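Local coordinates for protein 3-methyladenine dna-glycosylase (Archaeoglobus fulgidus, PDB 2JHN) that belongs to the HhH-GPD superfamily of base excision DNA repair proteins and also carries a TATA-box-binding-protein-like domain, at residues R104-M114 / F273-Y284. The protein carries 1 engineered substitution. Residues are numbered along the deposited sequence; the frame is centred on the assembly and turned at random.
Sequences RFYGFGRAGLM and FARDILFYLFLY
D276 reaches out from the first turn of helix 274-287 and takes hold of the 104-114 loop through both carboxylate oxygens. R110, its chain bent at chi3, brings its guanidinium alongside in a side-on salt bridge, with NH2 2.8 Å from D276 OD2 on the syn side and NE hydrogen-bonded to D276 OD1 from above the carboxylate plane, the two planes being turned 42° apart. The backbone N of A111 donates to the anti lone pair of the same D276 OD1. F273 CE1 lies over one face of the R110 guanidinium. One residue before D276, R275 points both terminal nitrogens at a single acceptor: NH1 is 2.9 Å and NH2 3.0 Å from G112 O, which lies in the guanidinium plane. S228 O also accepts from NH1.

Around and beside these polar grips the packing is largely aromatic. A111 CB sits over the F279 ring, 3.5 Å from its centroid, and M114 SD makes an oblique Met-aromatic contact with that ring. F108, with CG anti to its backbone N (chi1 -175°), turns its edge toward the face of Y280, planes at 77°, while L283 CD1 lies over one face of the F108 ring, toward its rim. F105 is sandwiched, L283 CB over the centre of one face and R104 CG over the other. The Y280 hydroxyl donates to G109 O at 2.7 Å, in the carbonyl plane on a lone pair, and accepts from a water that also donates to F105 O.

The loop joining helices 96-104 and 118-127 is thus laid along helix 274-287 in the helical part of this HhH-GPD protein. Bonds to A111 N, G109 O and G112 O satisfy buried backbone groups where regular secondary structure is absent, and R110 probably offsets the negative charge of buried D276.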
ATOM      1  N   ARG A 104      10.451 -17.541   4.654  1.00 18.96           N
ATOM      2  CA  ARG A 104       9.753 -17.712   3.386  1.00 18.86           C
ATOM      3  C   ARG A 104       9.910 -16.466   2.507  1.00 18.22           C
ATOM      4  O   ARG A 104      10.110 -16.593   1.303  1.00 18.15           O
ATOM      5  CB  ARG A 104       8.268 -18.066   3.576  1.00 19.17           C
ATOM      6  CG  ARG A 104       7.512 -18.280   2.243  1.00 19.19           C
ATOM      7  CD  ARG A 104       6.135 -18.938   2.411  1.00 21.95           C
ATOM      8  NE  ARG A 104       6.237 -20.332   2.858  1.00 26.69           N
ATOM      9  CZ  ARG A 104       6.396 -21.370   2.038  1.00 28.94           C
ATOM     10  NH1 ARG A 104       6.479 -21.187   0.717  1.00 28.17           N
ATOM     11  NH2 ARG A 104       6.501 -22.597   2.545  1.00 29.96           N
ATOM     12  N   PHE A 105       9.814 -15.272   3.114  1.00 16.38           N
ATOM     13  CA  PHE A 105       9.942 -14.021   2.350  1.00 16.01           C
ATOM     14  C   PHE A 105      11.193 -13.230   2.774  1.00 16.56           C
ATOM     15  O   PHE A 105      11.166 -12.000   2.931  1.00 14.80           O
ATOM     16  CB  PHE A 105       8.639 -13.201   2.438  1.00 15.92           C
ATOM     17  CG  PHE A 105       7.416 -13.977   2.011  1.00 14.87           C
ATOM     18  CD1 PHE A 105       7.209 -14.317   0.657  1.00 13.64           C
ATOM     19  CD2 PHE A 105       6.491 -14.430   2.962  1.00 12.99           C
ATOM     20  CE1 PHE A 105       6.083 -15.064   0.266  1.00 13.92           C
ATOM     21  CE2 PHE A 105       5.361 -15.165   2.587  1.00 12.42           C
ATOM     22  CZ  PHE A 105       5.141 -15.492   1.239  1.00 13.63           C
ATOM     23  N   TYR A 106      12.312 -13.934   2.911  1.00 16.97           N
ATOM     24  CA  TYR A 106      13.496 -13.303   3.503  1.00 16.69           C
ATOM     25  C   TYR A 106      14.047 -12.162   2.650  1.00 16.73           C
ATOM     26  O   TYR A 106      14.228 -12.324   1.447  1.00 15.09           O
ATOM     27  CB  TYR A 106      14.628 -14.305   3.839  1.00 19.72           C
ATOM     28  CG  TYR A 106      15.743 -13.553   4.552  1.00 22.13           C
ATOM     29  CD1 TYR A 106      15.589 -13.135   5.888  1.00 24.33           C
ATOM     30  CD2 TYR A 106      16.909 -13.167   3.862  1.00 25.78           C
ATOM     31  CE1 TYR A 106      16.592 -12.401   6.540  1.00 25.81           C
ATOM     32  CE2 TYR A 106      17.925 -12.415   4.509  1.00 26.69           C
ATOM     33  CZ  TYR A 106      17.752 -12.045   5.841  1.00 26.20           C
ATOM     34  OH  TYR A 106      18.737 -11.320   6.475  1.00 26.79           O
ATOM     35  N   GLY A 107      14.290 -11.008   3.273  1.00 14.29           N
ATOM     36  CA  GLY A 107      14.813  -9.845   2.551  1.00 14.22           C
ATOM     37  C   GLY A 107      13.725  -8.861   2.171  1.00 13.47           C
ATOM     38  O   GLY A 107      14.015  -7.777   1.649  1.00 14.52           O
ATOM     39  N   PHE A 108      12.476  -9.226   2.446  1.00 13.02           N
ATOM     40  CA  PHE A 108      11.365  -8.284   2.272  1.00 13.32           C
ATOM     41  C   PHE A 108      11.477  -7.063   3.184  1.00 12.50           C
ATOM     42  O   PHE A 108      11.019  -5.977   2.797  1.00 12.95           O
ATOM     43  CB  PHE A 108      10.001  -8.973   2.392  1.00 12.95           C
ATOM     44  CG  PHE A 108       8.820  -8.058   2.106  1.00 14.49           C
ATOM     45  CD1 PHE A 108       8.364  -7.866   0.790  1.00 12.37           C
ATOM     46  CD2 PHE A 108       8.175  -7.379   3.146  1.00 15.72           C
ATOM     47  CE1 PHE A 108       7.252  -7.031   0.510  1.00 12.61           C
ATOM     48  CE2 PHE A 108       7.079  -6.506   2.873  1.00 14.61           C
ATOM     49  CZ  PHE A 108       6.607  -6.360   1.543  1.00 12.99           C
ATOM     50  N   GLY A 109      12.063  -7.225   4.377  1.00 12.57           N
ATOM     51  CA  GLY A 109      12.319  -6.066   5.268  1.00 11.59           C
ATOM     52  C   GLY A 109      11.037  -5.574   5.942  1.00 10.53           C
ATOM     53  O   GLY A 109      10.087  -6.352   6.196  1.00 11.44           O
ATOM     54  N   ARG A 110      10.994  -4.276   6.195  1.00 11.26           N
ATOM     55  CA  ARG A 110       9.828  -3.639   6.806  1.00 10.91           C
ATOM     56  C   ARG A 110       8.755  -3.332   5.781  1.00 10.92           C
ATOM     57  O   ARG A 110       9.039  -3.181   4.591  1.00 11.02           O
ATOM     58  CB  ARG A 110      10.265  -2.341   7.497  1.00 10.99           C
ATOM     59  CG  ARG A 110      11.298  -2.616   8.658  1.00 13.44           C
ATOM     60  CD  ARG A 110      11.251  -1.519   9.711  1.00 16.30           C
ATOM     61  NE  ARG A 110      10.014  -1.614  10.482  1.00 17.41           N
ATOM     62  CZ  ARG A 110       9.753  -0.903  11.579  1.00 20.91           C
ATOM     63  NH1 ARG A 110      10.655  -0.039  12.060  1.00 19.75           N
ATOM     64  NH2 ARG A 110       8.591  -1.055  12.204  1.00 19.44           N
ATOM     65  N   ALA A 111       7.525  -3.174   6.254  1.00 10.70           N
ATOM     66  CA  ALA A 111       6.411  -2.810   5.386  1.00 10.14           C
ATOM     67  C   ALA A 111       6.576  -1.383   4.884  1.00 10.24           C
ATOM     68  O   ALA A 111       7.009  -0.491   5.634  1.00  8.50           O
ATOM     69  CB  ALA A 111       5.106  -2.936   6.131  1.00 10.61           C
ATOM     70  N   GLY A 112       6.253  -1.183   3.608  1.00  9.94           N
ATOM     71  CA  GLY A 112       6.078   0.182   3.075  1.00 10.20           C
ATOM     72  C   GLY A 112       4.648   0.673   3.281  1.00 11.35           C
ATOM     73  O   GLY A 112       4.037   0.432   4.348  1.00 10.77           O
ATOM     74  N   LEU A 113       4.123   1.351   2.258  1.00 11.05           N
ATOM     75  CA  LEU A 113       2.722   1.769   2.218  1.00 10.92           C
ATOM     76  C   LEU A 113       2.146   1.299   0.889  1.00 12.05           C
ATOM     77  O   LEU A 113       2.906   0.928  -0.028  1.00 11.12           O
ATOM     78  CB  LEU A 113       2.607   3.304   2.330  1.00 11.44           C
ATOM     79  CG  LEU A 113       3.093   3.922   3.653  1.00 11.69           C
ATOM     80  CD1 LEU A 113       3.163   5.450   3.467  1.00 14.42           C
ATOM     81  CD2 LEU A 113       2.121   3.545   4.779  1.00 14.46           C
ATOM     82  N   MET A 114       0.820   1.287   0.784  1.00 11.79           N
ATOM     83  CA  MET A 114       0.206   0.898  -0.488  1.00 13.85           C
ATOM     84  C   MET A 114      -0.366   2.094  -1.311  1.00 13.58           C
ATOM     85  O   MET A 114      -1.131   1.886  -2.285  1.00 14.63           O
ATOM     86  CB  MET A 114      -0.797  -0.239  -0.254  1.00 14.60           C
ATOM     87  CG  MET A 114      -0.114  -1.518   0.253  1.00 15.23           C
ATOM     88  SD  MET A 114      -1.232  -2.854   0.650  1.00 19.90           S
ATOM     89  CE  MET A 114      -1.858  -3.236  -0.989  1.00 20.80           C
ATOM     90  N   PHE A 273       5.209  -4.540  16.068  1.00 13.39           N
ATOM     91  CA  PHE A 273       5.526  -4.920  14.679  1.00 11.37           C
ATOM     92  C   PHE A 273       4.330  -5.460  13.897  1.00 10.62           C
ATOM     93  O   PHE A 273       4.502  -5.986  12.789  1.00  9.61           O
ATOM     94  CB  PHE A 273       6.690  -5.924  14.658  1.00 12.31           C
ATOM     95  CG  PHE A 273       7.997  -5.318  15.048  1.00 12.16           C
ATOM     96  CD1 PHE A 273       8.604  -4.333  14.252  1.00 14.42           C
ATOM     97  CD2 PHE A 273       8.629  -5.715  16.232  1.00 14.69           C
ATOM     98  CE1 PHE A 273       9.812  -3.755  14.632  1.00 17.30           C
ATOM     99  CE2 PHE A 273       9.843  -5.129  16.606  1.00 12.71           C
ATOM    100  CZ  PHE A 273      10.436  -4.174  15.829  1.00 15.15           C
ATOM    101  N   ALA A 274       3.119  -5.301  14.437  1.00  9.95           N
ATOM    102  CA  ALA A 274       1.912  -5.846  13.780  1.00  9.16           C
ATOM    103  C   ALA A 274       1.742  -5.341  12.328  1.00  9.60           C
ATOM    104  O   ALA A 274       1.366  -6.125  11.443  1.00  7.93           O
ATOM    105  CB  ALA A 274       0.644  -5.541  14.582  1.00 10.63           C
ATOM    106  N   ARG A 275       2.015  -4.040  12.105  1.00  9.47           N
ATOM    107  CA  ARG A 275       1.907  -3.453  10.733  1.00  9.33           C
ATOM    108  C   ARG A 275       2.897  -4.065   9.715  1.00  9.84           C
ATOM    109  O   ARG A 275       2.559  -4.252   8.561  1.00  9.27           O
ATOM    110  CB  ARG A 275       2.051  -1.916  10.770  1.00  9.51           C
ATOM    111  CG  ARG A 275       1.348  -1.208   9.582  1.00  9.26           C
ATOM    112  CD  ARG A 275       1.750   0.267   9.511  1.00  9.69           C
ATOM    113  NE  ARG A 275       3.103   0.395   8.982  1.00 10.14           N
ATOM    114  CZ  ARG A 275       3.395   0.376   7.687  1.00 13.04           C
ATOM    115  NH1 ARG A 275       2.426   0.263   6.787  1.00  9.76           N
ATOM    116  NH2 ARG A 275       4.665   0.450   7.292  1.00  9.81           N
ATOM    117  N   ASP A 276       4.123  -4.376  10.151  1.00  9.40           N
ATOM    118  CA  ASP A 276       5.093  -5.044   9.283  1.00 10.39           C
ATOM    119  C   ASP A 276       4.665  -6.483   9.038  1.00 10.02           C
ATOM    120  O   ASP A 276       4.644  -6.981   7.902  1.00  8.71           O
ATOM    121  CB  ASP A 276       6.468  -5.034   9.980  1.00  9.86           C
ATOM    122  CG  ASP A 276       6.973  -3.646  10.222  1.00 13.95           C
ATOM    123  OD1 ASP A 276       7.448  -3.013   9.258  1.00 13.98           O
ATOM    124  OD2 ASP A 276       6.911  -3.180  11.391  1.00 13.91           O
ATOM    125  N   ILE A 277       4.287  -7.164  10.113  1.00  9.73           N
ATOM    126  CA  ILE A 277       3.822  -8.556   9.976  1.00 10.44           C
ATOM    127  C   ILE A 277       2.584  -8.670   9.070  1.00  9.69           C
ATOM    128  O   ILE A 277       2.410  -9.641   8.345  1.00  9.59           O
ATOM    129  CB  ILE A 277       3.589  -9.192  11.386  1.00 10.17           C
ATOM    130  CG1 ILE A 277       4.937  -9.267  12.121  1.00 11.60           C
ATOM    131  CG2 ILE A 277       2.863 -10.564  11.283  1.00 11.31           C
ATOM    132  CD1 ILE A 277       4.800  -9.467  13.655  1.00 11.79           C
ATOM    133  N   LEU A 278       1.715  -7.666   9.109  1.00  8.70           N
ATOM    134  CA  LEU A 278       0.568  -7.644   8.236  1.00  9.36           C
ATOM    135  C   LEU A 278       0.945  -7.818   6.749  1.00  8.23           C
ATOM    136  O   LEU A 278       0.275  -8.558   6.019  1.00  8.84           O
ATOM    137  CB  LEU A 278      -0.157  -6.303   8.420  1.00  9.17           C
ATOM    138  CG  LEU A 278      -1.330  -6.005   7.481  1.00 10.94           C
ATOM    139  CD1 LEU A 278      -2.477  -6.980   7.679  1.00 11.76           C
ATOM    140  CD2 LEU A 278      -1.775  -4.573   7.664  1.00 10.26           C
ATOM    141  N   PHE A 279       2.005  -7.143   6.303  1.00  8.78           N
ATOM    142  CA  PHE A 279       2.454  -7.274   4.902  1.00  9.19           C
ATOM    143  C   PHE A 279       2.967  -8.708   4.583  1.00 10.35           C
ATOM    144  O   PHE A 279       2.712  -9.230   3.485  1.00 10.33           O
ATOM    145  CB  PHE A 279       3.515  -6.226   4.559  1.00  9.33           C
ATOM    146  CG  PHE A 279       2.948  -4.846   4.245  1.00 11.13           C
ATOM    147  CD1 PHE A 279       2.040  -4.221   5.098  1.00 10.28           C
ATOM    148  CD2 PHE A 279       3.354  -4.162   3.079  1.00 12.93           C
ATOM    149  CE1 PHE A 279       1.533  -2.922   4.810  1.00 11.73           C
ATOM    150  CE2 PHE A 279       2.863  -2.868   2.789  1.00 13.18           C
ATOM    151  CZ  PHE A 279       1.944  -2.253   3.654  1.00  9.34           C
ATOM    152  N   TYR A 280       3.675  -9.311   5.542  1.00 10.65           N
ATOM    153  CA  TYR A 280       4.067 -10.746   5.444  1.00 11.25           C
ATOM    154  C   TYR A 280       2.838 -11.665   5.367  1.00 12.31           C
ATOM    155  O   TYR A 280       2.863 -12.643   4.626  1.00 12.24           O
ATOM    156  CB  TYR A 280       4.982 -11.163   6.614  1.00 11.53           C
ATOM    157  CG  TYR A 280       6.408 -10.612   6.485  1.00 10.66           C
ATOM    158  CD1 TYR A 280       6.695  -9.305   6.869  1.00 10.08           C
ATOM    159  CD2 TYR A 280       7.455 -11.408   5.965  1.00  8.20           C
ATOM    160  CE1 TYR A 280       7.996  -8.760   6.733  1.00 11.37           C
ATOM    161  CE2 TYR A 280       8.778 -10.890   5.857  1.00  7.92           C
ATOM    162  CZ  TYR A 280       9.030  -9.563   6.235  1.00  9.78           C
ATOM    163  OH  TYR A 280      10.281  -9.032   6.112  1.00 11.91           O
ATOM    164  N   LEU A 281       1.775 -11.346   6.116  1.00 12.21           N
ATOM    165  CA  LEU A 281       0.521 -12.124   6.079  1.00 13.02           C
ATOM    166  C   LEU A 281      -0.181 -11.974   4.709  1.00 13.27           C
ATOM    167  O   LEU A 281      -0.724 -12.948   4.186  1.00 13.34           O
ATOM    168  CB  LEU A 281      -0.422 -11.737   7.228  1.00 13.15           C
ATOM    169  CG  LEU A 281       0.069 -12.035   8.647  1.00 15.36           C
ATOM    170  CD1 LEU A 281      -0.894 -11.474   9.684  1.00 14.78           C
ATOM    171  CD2 LEU A 281       0.286 -13.557   8.892  1.00 15.98           C
ATOM    172  N   PHE A 282      -0.150 -10.776   4.119  1.00 13.07           N
ATOM    173  CA  PHE A 282      -0.698 -10.603   2.761  1.00 13.08           C
ATOM    174  C   PHE A 282       0.073 -11.486   1.767  1.00 13.37           C
ATOM    175  O   PHE A 282      -0.528 -12.152   0.925  1.00 13.82           O
ATOM    176  CB  PHE A 282      -0.608  -9.152   2.267  1.00 13.38           C
ATOM    177  CG  PHE A 282      -1.559  -8.182   2.958  1.00 13.05           C
ATOM    178  CD1 PHE A 282      -2.839  -8.573   3.385  1.00 15.40           C
ATOM    179  CD2 PHE A 282      -1.160  -6.866   3.140  1.00 15.95           C
ATOM    180  CE1 PHE A 282      -3.712  -7.613   4.019  1.00 16.76           C
ATOM    181  CE2 PHE A 282      -2.001  -5.917   3.746  1.00 16.80           C
ATOM    182  CZ  PHE A 282      -3.279  -6.308   4.191  1.00 13.98           C
ATOM    183  N   LEU A 283       1.400 -11.470   1.844  1.00 13.74           N
ATOM    184  CA  LEU A 283       2.203 -12.305   0.941  1.00 14.40           C
ATOM    185  C   LEU A 283       1.865 -13.796   1.129  1.00 15.17           C
ATOM    186  O   LEU A 283       1.734 -14.527   0.165  1.00 15.37           O
ATOM    187  CB  LEU A 283       3.695 -12.081   1.177  1.00 14.67           C
ATOM    188  CG  LEU A 283       4.267 -10.725   0.775  1.00 14.18           C
ATOM    189  CD1 LEU A 283       5.642 -10.546   1.395  1.00 14.79           C
ATOM    190  CD2 LEU A 283       4.296 -10.624  -0.742  1.00 14.30           C
ATOM    191  N   TYR A 284       1.759 -14.216   2.387  1.00 15.74           N
ATOM    192  CA  TYR A 284       1.461 -15.602   2.785  1.00 17.26           C
ATOM    193  C   TYR A 284       0.106 -16.029   2.247  1.00 17.87           C
ATOM    194  O   TYR A 284      -0.041 -17.106   1.650  1.00 18.29           O
ATOM    195  CB  TYR A 284       1.481 -15.699   4.312  1.00 17.65           C
ATOM    196  CG  TYR A 284       1.482 -17.104   4.843  1.00 19.90           C
ATOM    197  CD1 TYR A 284       2.608 -17.909   4.717  1.00 21.94           C
ATOM    198  CD2 TYR A 284       0.373 -17.623   5.479  1.00 21.36           C
ATOM    199  CE1 TYR A 284       2.617 -19.193   5.209  1.00 23.87           C
ATOM    200  CE2 TYR A 284       0.373 -18.913   5.984  1.00 22.90           C
ATOM    201  CZ  TYR A 284       1.501 -19.688   5.842  1.00 22.76           C
ATOM    202  OH  TYR A 284       1.510 -20.974   6.320  1.00 25.12           O
TER
HETATM  203  O   HOH W   1      12.176 -11.233   5.801  1.00 28.89           O